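Decapping nuclease RAI1 (Candida albicans, PDB 5BTH) hydrolyses NAD caps, and also m7G-capped and triphosphate 5' ends, of RNA with a divalent metal ion, and binds and stimulates the exoribonuclease RAT1. Local coordinates at residues P19-S24 with K237-Y242; T117-L122 with Y352-K357; Y123-D128 with I345-L350; G129-K134 with T337-K342; I213-L218 with V331-N336. All coordinates share one frame; numbering follows the deposited sequence.

Contact 1: P19-S24 with K237-Y242; sequences PRELFS and KKLNHY
Leu239 and Glu21 meet where strand 16-27 passes the connection between strands 216-227 and 242-249, the two strands that carry the metal ligands Asp225 and Glu244 of this PD-(D/E)XK nuclease. Leu239, on a short 3-10 turn, lays CD1 against the strand backbone, 3.6 Å from the amide N of Glu21. Leu239 CD1 also lies 3.7 Å from Pro19 CB. The Glu21 side chain runs fully extended, with CG anti to the backbone N (chi1 -164°), and carries its carboxylate to the rim of the Tyr242 ring, the two planes 23° apart. The modelled gap between OE1 and the phenol oxygen is implausibly short, and any bond there is doubtful; OE1 is hydrogen-bonded to Ser207, and Tyr242 OH to Tyr205. Lys238 crosses Glu21 nearly perpendicularly, its CD 4.0 Å from Glu21 OE2, while its amino group bonds to Gln235. With the Ser207 hydroxyl bonded to it and the Lys238 amino group nearby, the buried carboxylate is probably stabilised in its charged form.

Contact 2: T117-L122 with Y352-K357; sequences TDPIDL and YDPVRK
Ile120 and Tyr352 form an antiparallel hydrogen-bonded pair near the end of the pairing between strands 120-127 and 348-353. Of its two backbone bonds, Tyr352 N to Ile120 O is the firmer at 3.0 Å; the return bond, Ile120 N to Tyr352 O, is weak at 3.4 Å. Apolar contact accompanies the pair. CB of Ile120 lies 3.9 Å from CB of Tyr352, on the same face of the sheet, and the Pro354 ring packs on the incoming chain, CG 3.8 Å from Pro119 N and CD 4.1 Å from Pro119 CB. A third kind of contact is polar against aromatic: the carbonyl O of Asp118 sits in the plane of the Tyr352 ring, 3.2 Å from its CD2. The ring reaches this carbonyl because CG stands anti to the backbone N (chi1 167°), and its hydroxyl goes on to bond Leu116 O. Carbonyl oxygens thus meet the weakly positive rim and the phenol of one tyrosine, which probably helps hold the ring along the backbone that leads into strand 120-127.

Contact 3: Y123-D128 with I345-L350; sequences YVVPFD and IKSYRL
Tyr123 and Arg349 lie side by side on one face of the sheet, pointing the same way from a non-hydrogen-bonded pair of strands 120-127 and 348-353. Ring and guanidinium planes are 62° apart, and Tyr123 CE1 stands over the centre of the guanidinium, 3.6 Å above its plane. The phenol oxygen is 3.1 Å from Arg349 NH2, but the angle is poor for a hydrogen bond; NH2 forms a salt bridge with Asp136. On the other face, Val124 CB packs on Tyr348 CB at 4.3 Å. The backbone bond from Val124 N to Tyr348 O measures 3.1 Å. Its partner, from Tyr348 N to Val124 O, measures 2.9 Å. The Tyr348 ring receives Pro126 at its edge, Pro126 CG 4.0 Å from Tyr348 CE2, the two side chains crossing at about a right angle. Leu372 and Thr368 of helix 366-376 cover the Tyr123 side. The arginine's charge is thus probably balanced chiefly by Asp136, while Tyr123 CE1 covers one guanidinium face and probably helps hold its orientation.

Contact 4: G129-K134 with T337-K342; sequences GQLFIK and TTVDKK
Lys341 lies across the start of strand 130-135 and touches it with every methylene of its side chain. CB comes first, 3.9 Å from the carbonyl carbon of Gly129. CG, anti to the carbonyl carbon of Lys341 itself (chi1 -61°), then passes a methyl of Leu131, with CD2 4.1 Å away. CD returns to Gly129 and lies 3.6 Å from its carbonyl O, and CE remains near the same oxygen at 4.1 Å. The chain bends only at its last torsion (chi4 75°), and the turned amino group is directed to Asn336 OD1, near the end of helix 321-338; this is probably a hydrogen bond, though the modelled separation is too short to trust. Leu131 meets the lysine at about a right angle. Leu131 CD2 also reaches Val339, whose CG1 is 3.9 Å away, so one leucine methyl touches both Val339 and Lys341. Val339 in turn rests on Pro126 and Leu361. Farther out, Asp340 and Lys342 form a salt bridge within their own segment, with Asp340 OD1 2.9 Å from Lys342 NZ and using its syn lone pair. The Lys341 side chain is therefore amphipathic in use: its methylenes cover a turn glycine, Gly129, and the buried Leu131, while its ammonium group is carried past the strand toward the helix end.

Contact 5: I213-L218 with V331-N336; sequences IGNVKL and VVDWLN
Ile213 and Val332 each turn CG2 into the position between backbone N and carbonyl carbon, and these two methyls meet at 3.4 Å, tighter than ordinary van der Waals contact. Val216, with CG1 anti to its backbone N (chi1 -168°), spreads both branches against the helix. Val216 CG2 touches Val332 CG2 at 3.9 Å and Asp333 OD2 at 3.7 Å, while Val216 CG1 lies 3.9 Å from CG of Asn336. The Asn336 and Val216 side chains approach from opposite directions; the amide OD1 of Asn336 faces Lys341. Asn215 OD1 lies 3.9 Å from Asn336 ND2, too long for a hydrogen bond, with the amide planes 50° apart. Behind these contacts, Ile213 and Val216 are joined by backbone bonds in both directions around Gly214 and Asn215. The arrangement is a beta hairpin with a type II' turn, whose end packs against the last turns of helix 321-338, strand and helix segments running nearly perpendicular (98°) with their axes 9.4 Å apart.

In the fold
From the N terminus, the strand holding 19-24 waits more than 200 residues for its partner, the loop 237-242. Before contact 1 closes, 117-122, 123-128, 129-134 and 213-218 have all opened contacts that are completed later, so contact 1 crosses the other four. Those four nest: contact 5 closes first at 331-336, followed by contact 4 at 337-342, contact 3 at 345-350 and contact 2 at 352-357. The chain thus returns along the end of helix 321-338 and strand 348-353. Contacts 2 and 3 run along one strand pair, contacts 4 and 5 share the helix, and contact 1 ties strand 16-27 to the connection between the metal-site strands 216-227 and 242-249.

Contact 1: P19-S24 with K237-Y242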
# COMPACT_ATOMS: atom_id res chain seq x y z
N PRO A 19 4.71 13.84 -5.46
CA PRO A 19 4.75 12.53 -6.11
C PRO A 19 4.39 12.61 -7.60
O PRO A 19 3.57 13.43 -7.95
CB PRO A 19 3.68 11.71 -5.36
CG PRO A 19 3.29 12.52 -4.15
CD PRO A 19 3.63 13.93 -4.45
N ARG A 20 4.92 11.72 -8.44
CA ARG A 20 4.56 11.69 -9.89
C ARG A 20 4.59 10.28 -10.33
O ARG A 20 5.55 9.58 -10.01
CB ARG A 20 5.57 12.43 -10.79
CG ARG A 20 5.76 13.91 -10.50
CD ARG A 20 4.51 14.73 -10.84
NE ARG A 20 4.62 16.11 -10.36
CZ ARG A 20 3.59 16.96 -10.18
NH1 ARG A 20 2.34 16.58 -10.42
NH2 ARG A 20 3.82 18.20 -9.74
N GLU A 21 3.57 9.86 -11.07
CA GLU A 21 3.55 8.52 -11.72
C GLU A 21 4.54 8.40 -12.87
O GLU A 21 4.51 9.23 -13.76
CB GLU A 21 2.21 8.21 -12.31
CG GLU A 21 2.06 6.73 -12.62
CD GLU A 21 0.71 6.36 -13.16
OE1 GLU A 21 -0.24 6.12 -12.38
OE2 GLU A 21 0.63 6.26 -14.38
N LEU A 22 5.31 7.33 -12.87
CA LEU A 22 6.24 7.03 -13.94
C LEU A 22 5.64 6.11 -14.96
O LEU A 22 5.80 6.29 -16.16
CB LEU A 22 7.48 6.36 -13.34
CG LEU A 22 8.23 7.21 -12.28
CD1 LEU A 22 9.59 6.61 -11.91
CD2 LEU A 22 8.43 8.64 -12.75
N PHE A 23 5.02 5.06 -14.46
CA PHE A 23 4.30 4.12 -15.30
C PHE A 23 3.39 3.29 -14.43
O PHE A 23 3.33 3.49 -13.21
CB PHE A 23 5.24 3.19 -16.04
CG PHE A 23 6.17 2.43 -15.17
CD1 PHE A 23 7.33 3.03 -14.68
CD2 PHE A 23 5.93 1.09 -14.89
CE1 PHE A 23 8.22 2.31 -13.90
CE2 PHE A 23 6.82 0.38 -14.12
CZ PHE A 23 7.96 0.99 -13.62
N SER A 24 2.66 2.38 -15.06
CA SER A 24 1.88 1.44 -14.34
C SER A 24 1.93 0.09 -15.01
O SER A 24 2.40 -0.03 -16.11
CB SER A 24 0.45 1.93 -14.29
OG SER A 24 -0.14 1.96 -15.57
N LYS A 237 -0.09 14.53 -13.97
CA LYS A 237 -1.41 14.88 -13.48
C LYS A 237 -2.19 13.69 -13.09
O LYS A 237 -3.31 13.83 -12.61
CB LYS A 237 -2.22 15.63 -14.56
CG LYS A 237 -1.70 16.99 -14.96
CD LYS A 237 -1.73 18.00 -13.84
CE LYS A 237 -0.89 19.21 -14.20
NZ LYS A 237 -0.75 20.10 -13.02
N LYS A 238 -1.65 12.49 -13.35
CA LYS A 238 -2.45 11.29 -13.22
C LYS A 238 -2.81 10.90 -11.81
O LYS A 238 -3.93 10.47 -11.56
CB LYS A 238 -1.76 10.13 -13.88
CG LYS A 238 -1.97 10.15 -15.38
CD LYS A 238 -0.82 9.52 -16.11
CE LYS A 238 -1.29 9.07 -17.48
NZ LYS A 238 -0.10 8.61 -18.19
N LEU A 239 -1.84 11.01 -10.91
CA LEU A 239 -2.05 10.71 -9.49
C LEU A 239 -3.19 11.50 -8.90
O LEU A 239 -3.85 11.01 -8.00
CB LEU A 239 -0.80 11.02 -8.66
CG LEU A 239 0.33 10.06 -8.97
CD1 LEU A 239 1.55 10.36 -8.12
CD2 LEU A 239 -0.12 8.63 -8.75
N ASN A 240 -3.47 12.68 -9.44
CA ASN A 240 -4.49 13.58 -8.84
C ASN A 240 -5.85 13.06 -9.02
O ASN A 240 -6.80 13.58 -8.44
CB ASN A 240 -4.42 14.94 -9.51
CG ASN A 240 -3.13 15.61 -9.19
OD1 ASN A 240 -2.41 15.17 -8.28
ND2 ASN A 240 -2.82 16.65 -9.90
N HIS A 241 -5.95 12.00 -9.81
CA HIS A 241 -7.26 11.48 -10.13
C HIS A 241 -7.55 10.06 -9.67
O HIS A 241 -8.56 9.44 -10.01
CB HIS A 241 -7.37 11.58 -11.63
CG HIS A 241 -7.49 12.97 -12.12
ND1 HIS A 241 -8.71 13.50 -12.49
CD2 HIS A 241 -6.57 13.91 -12.41
CE1 HIS A 241 -8.54 14.73 -12.93
NE2 HIS A 241 -7.25 14.99 -12.91
N TYR A 242 -6.68 9.53 -8.85
CA TYR A 242 -6.97 8.22 -8.29
C TYR A 242 -7.71 8.33 -6.96
O TYR A 242 -7.63 9.36 -6.30
CB TYR A 242 -5.68 7.50 -8.05
CG TYR A 242 -4.90 7.15 -9.25
CD1 TYR A 242 -5.51 6.76 -10.45
CD2 TYR A 242 -3.51 7.09 -9.17
CE1 TYR A 242 -4.73 6.40 -11.56
CE2 TYR A 242 -2.73 6.72 -10.25
CZ TYR A 242 -3.34 6.37 -11.44
OH TYR A 242 -2.50 6.02 -12.46

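Contact 2: T117-L122 with Y352-K357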
# COMPACT_ATOMS: atom_id res chain seq x y z
N THR A 117 3.04 -2.06 18.28
CA THR A 117 3.07 -3.51 18.48
C THR A 117 3.26 -4.28 17.20
O THR A 117 3.28 -5.50 17.24
CB THR A 117 1.78 -4.07 19.14
OG1 THR A 117 0.68 -3.95 18.23
CG2 THR A 117 1.51 -3.34 20.43
N ASP A 118 3.37 -3.62 16.05
CA ASP A 118 3.43 -4.37 14.79
C ASP A 118 4.88 -4.51 14.36
O ASP A 118 5.58 -3.51 14.20
CB ASP A 118 2.60 -3.68 13.70
CG ASP A 118 1.11 -3.70 14.01
OD1 ASP A 118 0.62 -4.72 14.54
OD2 ASP A 118 0.44 -2.69 13.72
N PRO A 119 5.35 -5.76 14.17
CA PRO A 119 6.74 -5.91 13.73
C PRO A 119 6.93 -5.30 12.37
O PRO A 119 5.97 -4.92 11.74
CB PRO A 119 6.93 -7.41 13.68
CG PRO A 119 5.55 -7.95 13.45
CD PRO A 119 4.64 -7.05 14.22
N ILE A 120 8.17 -5.18 11.94
CA ILE A 120 8.50 -4.87 10.55
C ILE A 120 9.80 -5.63 10.24
O ILE A 120 10.80 -5.42 10.92
CB ILE A 120 8.78 -3.35 10.34
CG1 ILE A 120 7.50 -2.51 10.52
CG2 ILE A 120 9.41 -3.10 8.98
CD1 ILE A 120 7.77 -1.04 10.62
N ASP A 121 9.78 -6.50 9.25
CA ASP A 121 11.01 -7.19 8.85
C ASP A 121 11.30 -7.16 7.35
O ASP A 121 10.66 -7.85 6.55
CB ASP A 121 10.98 -8.62 9.39
CG ASP A 121 11.09 -8.65 10.91
OD1 ASP A 121 12.13 -8.23 11.44
OD2 ASP A 121 10.13 -9.06 11.58
N LEU A 122 12.30 -6.38 6.98
CA LEU A 122 12.62 -6.16 5.58
C LEU A 122 14.08 -6.34 5.31
O LEU A 122 14.93 -6.16 6.19
CB LEU A 122 12.33 -4.73 5.19
CG LEU A 122 11.27 -3.98 5.97
CD1 LEU A 122 11.47 -2.49 5.83
CD2 LEU A 122 9.90 -4.42 5.50
N TYR A 352 12.12 -3.73 12.95
CA TYR A 352 11.58 -3.05 14.09
C TYR A 352 11.13 -4.17 14.98
O TYR A 352 10.30 -4.95 14.52
CB TYR A 352 10.41 -2.17 13.72
CG TYR A 352 9.66 -1.70 14.90
CD1 TYR A 352 10.25 -0.86 15.83
CD2 TYR A 352 8.35 -2.11 15.12
CE1 TYR A 352 9.55 -0.42 16.95
CE2 TYR A 352 7.65 -1.68 16.24
CZ TYR A 352 8.26 -0.85 17.16
OH TYR A 352 7.57 -0.41 18.27
N ASP A 353 11.69 -4.24 16.20
CA ASP A 353 11.34 -5.28 17.20
C ASP A 353 10.42 -4.73 18.24
O ASP A 353 10.89 -3.96 19.11
CB ASP A 353 12.57 -5.84 17.93
CG ASP A 353 12.32 -7.24 18.53
OD1 ASP A 353 11.21 -7.49 19.01
OD2 ASP A 353 13.22 -8.11 18.48
N PRO A 354 9.12 -5.09 18.18
CA PRO A 354 8.21 -4.38 19.12
C PRO A 354 8.49 -4.66 20.60
O PRO A 354 8.43 -3.74 21.43
CB PRO A 354 6.80 -4.84 18.71
CG PRO A 354 6.96 -5.87 17.62
CD PRO A 354 8.40 -5.89 17.17
N VAL A 355 8.83 -5.90 20.92
CA VAL A 355 9.17 -6.27 22.30
C VAL A 355 10.39 -5.49 22.80
O VAL A 355 10.38 -4.96 23.90
CB VAL A 355 9.33 -7.81 22.50
CG1 VAL A 355 7.97 -8.52 22.38
CG2 VAL A 355 10.32 -8.44 21.54
N ARG A 356 11.41 -5.36 21.97
CA ARG A 356 12.66 -4.78 22.42
C ARG A 356 12.79 -3.30 22.13
O ARG A 356 13.87 -2.76 22.30
CB ARG A 356 13.82 -5.56 21.81
CG ARG A 356 13.88 -6.99 22.34
CD ARG A 356 14.86 -7.87 21.59
NE ARG A 356 16.21 -7.85 22.18
CZ ARG A 356 17.21 -7.04 21.82
NH1 ARG A 356 17.06 -6.11 20.87
NH2 ARG A 356 18.39 -7.14 22.44
N LYS A 357 11.70 -2.66 21.70
CA LYS A 357 11.69 -1.28 21.19
C LYS A 357 12.96 -0.93 20.41
O LYS A 357 13.59 0.10 20.70
CB LYS A 357 11.47 -0.23 22.31
CG LYS A 357 10.86 -0.76 23.60
CD LYS A 357 9.47 -1.34 23.44
CE LYS A 357 9.09 -2.19 24.64
NZ LYS A 357 8.82 -1.38 25.87

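Contact 3: Y123-D128 with I345-L350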
# COMPACT_ATOMS: atom_id res chain seq x y z
N TYR A 123 14.35 -6.61 4.05
CA TYR A 123 15.67 -6.65 3.51
C TYR A 123 15.99 -5.37 2.76
O TYR A 123 15.14 -4.83 2.05
CB TYR A 123 15.76 -7.81 2.54
CG TYR A 123 15.65 -9.18 3.17
CD1 TYR A 123 16.56 -9.59 4.14
CD2 TYR A 123 14.69 -10.09 2.75
CE1 TYR A 123 16.49 -10.85 4.70
CE2 TYR A 123 14.61 -11.37 3.31
CZ TYR A 123 15.52 -11.74 4.28
OH TYR A 123 15.46 -13.00 4.86
N VAL A 124 17.24 -4.91 2.88
CA VAL A 124 17.75 -3.79 2.13
C VAL A 124 18.96 -4.15 1.31
O VAL A 124 19.89 -4.76 1.83
CB VAL A 124 18.27 -2.71 3.05
CG1 VAL A 124 18.64 -1.52 2.21
CG2 VAL A 124 17.20 -2.40 4.09
N VAL A 125 19.02 -3.67 0.07
CA VAL A 125 19.99 -4.19 -0.88
C VAL A 125 20.59 -3.13 -1.81
O VAL A 125 19.88 -2.53 -2.63
CB VAL A 125 19.36 -5.33 -1.67
CG1 VAL A 125 20.40 -5.94 -2.59
CG2 VAL A 125 18.80 -6.33 -0.70
N PRO A 126 21.91 -2.88 -1.66
CA PRO A 126 22.63 -1.97 -2.52
C PRO A 126 22.83 -2.52 -3.91
O PRO A 126 23.13 -3.71 -4.07
CB PRO A 126 23.97 -1.82 -1.82
CG PRO A 126 23.70 -2.09 -0.40
CD PRO A 126 22.67 -3.18 -0.44
N PHE A 127 22.64 -1.66 -4.91
CA PHE A 127 22.77 -2.03 -6.32
C PHE A 127 22.66 -0.77 -7.20
O PHE A 127 21.74 0.08 -7.01
CB PHE A 127 21.71 -3.05 -6.69
CG PHE A 127 21.92 -3.66 -8.03
CD1 PHE A 127 21.46 -3.04 -9.17
CD2 PHE A 127 22.57 -4.87 -8.14
CE1 PHE A 127 21.63 -3.61 -10.42
CE2 PHE A 127 22.75 -5.46 -9.39
CZ PHE A 127 22.28 -4.83 -10.53
N ASP A 128 23.61 -0.63 -8.13
CA ASP A 128 23.58 0.45 -9.08
C ASP A 128 23.24 1.80 -8.45
O ASP A 128 22.47 2.58 -9.02
CB ASP A 128 22.56 0.13 -10.16
CG ASP A 128 22.96 0.64 -11.53
OD1 ASP A 128 23.82 1.56 -11.61
OD2 ASP A 128 22.42 0.11 -12.52
N ILE A 345 28.33 -5.62 -2.10
CA ILE A 345 28.70 -6.99 -1.76
C ILE A 345 27.89 -7.54 -0.59
O ILE A 345 27.68 -8.75 -0.49
CB ILE A 345 30.20 -7.14 -1.49
CG1 ILE A 345 30.54 -8.65 -1.30
CG2 ILE A 345 30.64 -6.27 -0.31
CD1 ILE A 345 29.92 -9.62 -2.31
N LYS A 346 27.41 -6.65 0.27
CA LYS A 346 26.54 -7.05 1.38
C LYS A 346 25.20 -6.30 1.40
O LYS A 346 25.02 -5.26 0.75
CB LYS A 346 27.26 -6.99 2.74
CG LYS A 346 28.21 -5.82 2.94
CD LYS A 346 29.66 -6.30 3.05
CE LYS A 346 30.61 -5.12 3.10
NZ LYS A 346 30.31 -4.20 4.24
N SER A 347 24.26 -6.92 2.11
CA SER A 347 22.87 -6.53 2.25
C SER A 347 22.61 -6.21 3.72
O SER A 347 23.48 -6.34 4.56
CB SER A 347 21.94 -7.70 1.84
OG SER A 347 21.88 -7.92 0.43
N TYR A 348 21.39 -5.82 4.04
CA TYR A 348 21.05 -5.56 5.40
C TYR A 348 19.64 -6.02 5.76
O TYR A 348 18.88 -6.57 4.95
CB TYR A 348 21.30 -4.07 5.73
CG TYR A 348 22.67 -3.49 5.30
CD1 TYR A 348 23.72 -3.29 6.23
CD2 TYR A 348 22.90 -3.12 3.98
CE1 TYR A 348 24.96 -2.75 5.83
CE2 TYR A 348 24.13 -2.60 3.58
CZ TYR A 348 25.15 -2.42 4.50
OH TYR A 348 26.33 -1.88 4.03
N ARG A 349 19.32 -5.86 7.04
CA ARG A 349 18.02 -6.18 7.57
C ARG A 349 17.51 -5.01 8.34
O ARG A 349 18.17 -4.50 9.28
CB ARG A 349 18.07 -7.37 8.49
CG ARG A 349 17.90 -8.65 7.73
CD ARG A 349 18.04 -9.79 8.71
NE ARG A 349 17.00 -10.77 8.49
CZ ARG A 349 17.19 -12.00 8.00
NH1 ARG A 349 18.42 -12.44 7.68
NH2 ARG A 349 16.12 -12.79 7.84
N LEU A 350 16.32 -4.57 7.93
CA LEU A 350 15.59 -3.63 8.70
C LEU A 350 14.62 -4.46 9.51
O LEU A 350 13.86 -5.28 8.96
CB LEU A 350 14.91 -2.55 7.84
CG LEU A 350 15.07 -1.20 8.55
CD1 LEU A 350 16.51 -0.74 8.53
CD2 LEU A 350 14.19 -0.11 7.98

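Contact 4: G129-K134 with T337-K342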
# COMPACT_ATOMS: atom_id res chain seq x y z
N GLY A 129 23.79 2.07 -7.28
CA GLY A 129 23.72 3.43 -6.67
C GLY A 129 22.43 3.73 -5.94
O GLY A 129 22.13 4.92 -5.58
N GLN A 130 21.67 2.66 -5.71
CA GLN A 130 20.30 2.73 -5.19
C GLN A 130 20.00 1.61 -4.19
O GLN A 130 20.56 0.49 -4.30
CB GLN A 130 19.32 2.55 -6.37
CG GLN A 130 19.62 3.39 -7.59
CD GLN A 130 18.47 3.46 -8.58
OE1 GLN A 130 18.05 2.44 -9.18
NE2 GLN A 130 17.96 4.67 -8.79
N LEU A 131 19.06 1.87 -3.26
CA LEU A 131 18.64 0.81 -2.31
C LEU A 131 17.32 0.13 -2.69
O LEU A 131 16.28 0.78 -2.89
CB LEU A 131 18.49 1.37 -0.92
CG LEU A 131 19.63 2.16 -0.32
CD1 LEU A 131 19.15 2.83 0.95
CD2 LEU A 131 20.80 1.23 -0.04
N PHE A 132 17.35 -1.18 -2.74
CA PHE A 132 16.18 -1.94 -3.11
C PHE A 132 15.65 -2.56 -1.83
O PHE A 132 16.43 -3.14 -1.07
CB PHE A 132 16.57 -2.99 -4.16
CG PHE A 132 16.87 -2.39 -5.50
CD1 PHE A 132 15.87 -2.26 -6.45
CD2 PHE A 132 18.14 -1.93 -5.81
CE1 PHE A 132 16.13 -1.65 -7.68
CE2 PHE A 132 18.42 -1.33 -7.04
CZ PHE A 132 17.41 -1.19 -7.97
N ILE A 133 14.34 -2.48 -1.57
CA ILE A 133 13.84 -2.90 -0.25
C ILE A 133 12.59 -3.68 -0.35
O ILE A 133 11.57 -3.14 -0.79
CB ILE A 133 13.61 -1.68 0.67
CG1 ILE A 133 14.85 -0.83 0.72
CG2 ILE A 133 13.23 -2.14 2.05
CD1 ILE A 133 14.74 0.45 1.54
N LYS A 134 12.68 -4.97 0.01
CA LYS A 134 11.55 -5.87 0.03
C LYS A 134 11.35 -6.39 1.44
O LYS A 134 12.18 -6.20 2.34
CB LYS A 134 11.76 -7.06 -0.89
CG LYS A 134 12.17 -8.35 -0.19
CD LYS A 134 12.57 -9.43 -1.19
CE LYS A 134 11.37 -10.04 -1.90
NZ LYS A 134 10.87 -11.29 -1.27
N THR A 337 22.09 7.70 4.81
CA THR A 337 23.40 8.12 5.24
C THR A 337 24.20 6.94 5.81
O THR A 337 25.37 7.11 6.06
CB THR A 337 23.31 9.29 6.25
OG1 THR A 337 22.42 8.97 7.33
CG2 THR A 337 22.83 10.58 5.58
N THR A 338 23.60 5.76 5.94
CA THR A 338 24.18 4.62 6.68
C THR A 338 24.74 3.52 5.80
O THR A 338 25.59 2.71 6.20
CB THR A 338 23.09 3.96 7.55
OG1 THR A 338 22.74 4.83 8.65
CG2 THR A 338 23.52 2.57 8.08
N VAL A 339 24.18 3.40 4.62
CA VAL A 339 24.59 2.34 3.76
C VAL A 339 25.33 3.02 2.63
O VAL A 339 24.77 3.86 1.94
CB VAL A 339 23.37 1.58 3.23
CG1 VAL A 339 23.80 0.45 2.27
CG2 VAL A 339 22.56 1.08 4.41
N ASP A 340 26.60 2.69 2.49
CA ASP A 340 27.30 2.90 1.22
C ASP A 340 26.52 2.16 0.10
O ASP A 340 26.48 0.89 0.06
CB ASP A 340 28.73 2.36 1.36
CG ASP A 340 29.71 3.01 0.40
OD1 ASP A 340 29.29 3.66 -0.57
OD2 ASP A 340 30.92 2.82 0.63
N LYS A 341 25.84 2.95 -0.75
CA LYS A 341 24.97 2.40 -1.79
C LYS A 341 25.84 1.70 -2.84
O LYS A 341 25.41 0.74 -3.48
CB LYS A 341 24.13 3.50 -2.45
CG LYS A 341 23.17 4.26 -1.54
CD LYS A 341 22.91 5.64 -2.13
CE LYS A 341 21.54 6.21 -1.76
NZ LYS A 341 21.41 6.70 -0.35
N LYS A 342 27.08 2.19 -2.95
CA LYS A 342 28.11 1.71 -3.89
C LYS A 342 28.68 0.35 -3.54
O LYS A 342 29.11 -0.37 -4.42
CB LYS A 342 29.28 2.71 -3.98
CG LYS A 342 29.11 3.80 -5.04
CD LYS A 342 29.69 5.14 -4.62
CE LYS A 342 31.01 5.07 -3.84
NZ LYS A 342 30.87 5.38 -2.37

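Contact 5: I213-L218 with V331-N336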
# COMPACT_ATOMS: atom_id res chain seq x y z
N ILE A 213 11.53 12.91 0.15
CA ILE A 213 11.40 13.50 1.48
C ILE A 213 12.75 14.13 1.90
O ILE A 213 13.80 13.50 1.79
CB ILE A 213 10.84 12.41 2.47
CG1 ILE A 213 10.90 12.83 3.94
CG2 ILE A 213 11.52 11.06 2.27
CD1 ILE A 213 9.57 13.31 4.48
N GLY A 214 12.72 15.38 2.35
CA GLY A 214 13.96 16.13 2.59
C GLY A 214 14.79 16.19 1.31
O GLY A 214 14.35 16.76 0.31
N ASN A 215 15.98 15.59 1.33
CA ASN A 215 16.84 15.50 0.15
C ASN A 215 16.95 14.07 -0.45
O ASN A 215 17.76 13.83 -1.34
CB ASN A 215 18.22 16.04 0.50
CG ASN A 215 18.96 15.17 1.50
OD1 ASN A 215 18.93 13.93 1.44
ND2 ASN A 215 19.64 15.82 2.44
N VAL A 216 16.12 13.15 0.02
CA VAL A 216 16.15 11.77 -0.41
C VAL A 216 15.07 11.51 -1.48
O VAL A 216 14.00 12.10 -1.42
CB VAL A 216 15.88 10.86 0.80
CG1 VAL A 216 16.18 9.39 0.48
CG2 VAL A 216 16.66 11.35 2.03
N LYS A 217 15.36 10.60 -2.43
CA LYS A 217 14.48 10.33 -3.56
C LYS A 217 14.06 8.88 -3.52
O LYS A 217 14.90 7.99 -3.36
CB LYS A 217 15.20 10.56 -4.89
CG LYS A 217 15.16 12.00 -5.39
CD LYS A 217 16.29 12.86 -4.83
CE LYS A 217 15.97 14.36 -4.91
NZ LYS A 217 15.04 14.85 -3.83
N LEU A 218 12.75 8.66 -3.70
CA LEU A 218 12.13 7.33 -3.56
C LEU A 218 11.29 6.97 -4.75
O LEU A 218 10.63 7.82 -5.34
CB LEU A 218 11.21 7.28 -2.33
CG LEU A 218 11.87 7.29 -0.96
CD1 LEU A 218 11.76 8.66 -0.28
CD2 LEU A 218 11.23 6.25 -0.07
N VAL A 331 13.82 8.43 9.53
CA VAL A 331 14.16 7.04 9.06
C VAL A 331 14.91 7.08 7.78
O VAL A 331 16.06 6.69 7.78
CB VAL A 331 12.97 6.09 8.98
CG1 VAL A 331 13.37 4.75 8.33
CG2 VAL A 331 12.42 5.85 10.39
N VAL A 332 14.32 7.62 6.71
CA VAL A 332 14.88 7.42 5.33
C VAL A 332 16.27 8.08 5.18
O VAL A 332 17.15 7.55 4.53
CB VAL A 332 13.92 7.91 4.19
CG1 VAL A 332 12.48 7.46 4.43
CG2 VAL A 332 13.93 9.41 4.03
N ASP A 333 16.44 9.25 5.79
CA ASP A 333 17.75 9.91 5.92
C ASP A 333 18.82 9.07 6.60
O ASP A 333 19.97 9.18 6.25
CB ASP A 333 17.60 11.15 6.77
CG ASP A 333 18.29 12.30 6.17
OD1 ASP A 333 19.47 12.55 6.54
OD2 ASP A 333 17.64 12.90 5.29
N TRP A 334 18.42 8.28 7.61
CA TRP A 334 19.24 7.25 8.24
C TRP A 334 19.61 6.15 7.26
O TRP A 334 20.75 5.74 7.20
CB TRP A 334 18.49 6.61 9.43
CG TRP A 334 19.28 5.67 10.30
CD1 TRP A 334 20.45 5.95 10.97
CD2 TRP A 334 18.96 4.30 10.64
NE1 TRP A 334 20.86 4.86 11.69
CE2 TRP A 334 19.98 3.83 11.49
CE3 TRP A 334 17.93 3.44 10.29
CZ2 TRP A 334 19.98 2.54 12.00
CZ3 TRP A 334 17.94 2.14 10.79
CH2 TRP A 334 18.96 1.71 11.63
N LEU A 335 18.66 5.67 6.49
CA LEU A 335 18.96 4.65 5.48
C LEU A 335 19.87 5.21 4.39
O LEU A 335 20.62 4.50 3.73
CB LEU A 335 17.68 4.20 4.82
CG LEU A 335 16.83 3.29 5.67
CD1 LEU A 335 15.39 3.38 5.17
CD2 LEU A 335 17.36 1.86 5.63
N ASN A 336 19.75 6.52 4.21
CA ASN A 336 20.38 7.20 3.12
C ASN A 336 21.78 7.69 3.52
O ASN A 336 22.56 8.07 2.68
CB ASN A 336 19.46 8.33 2.66
CG ASN A 336 19.95 9.03 1.40
OD1 ASN A 336 19.97 8.46 0.29
ND2 ASN A 336 20.31 10.31 1.57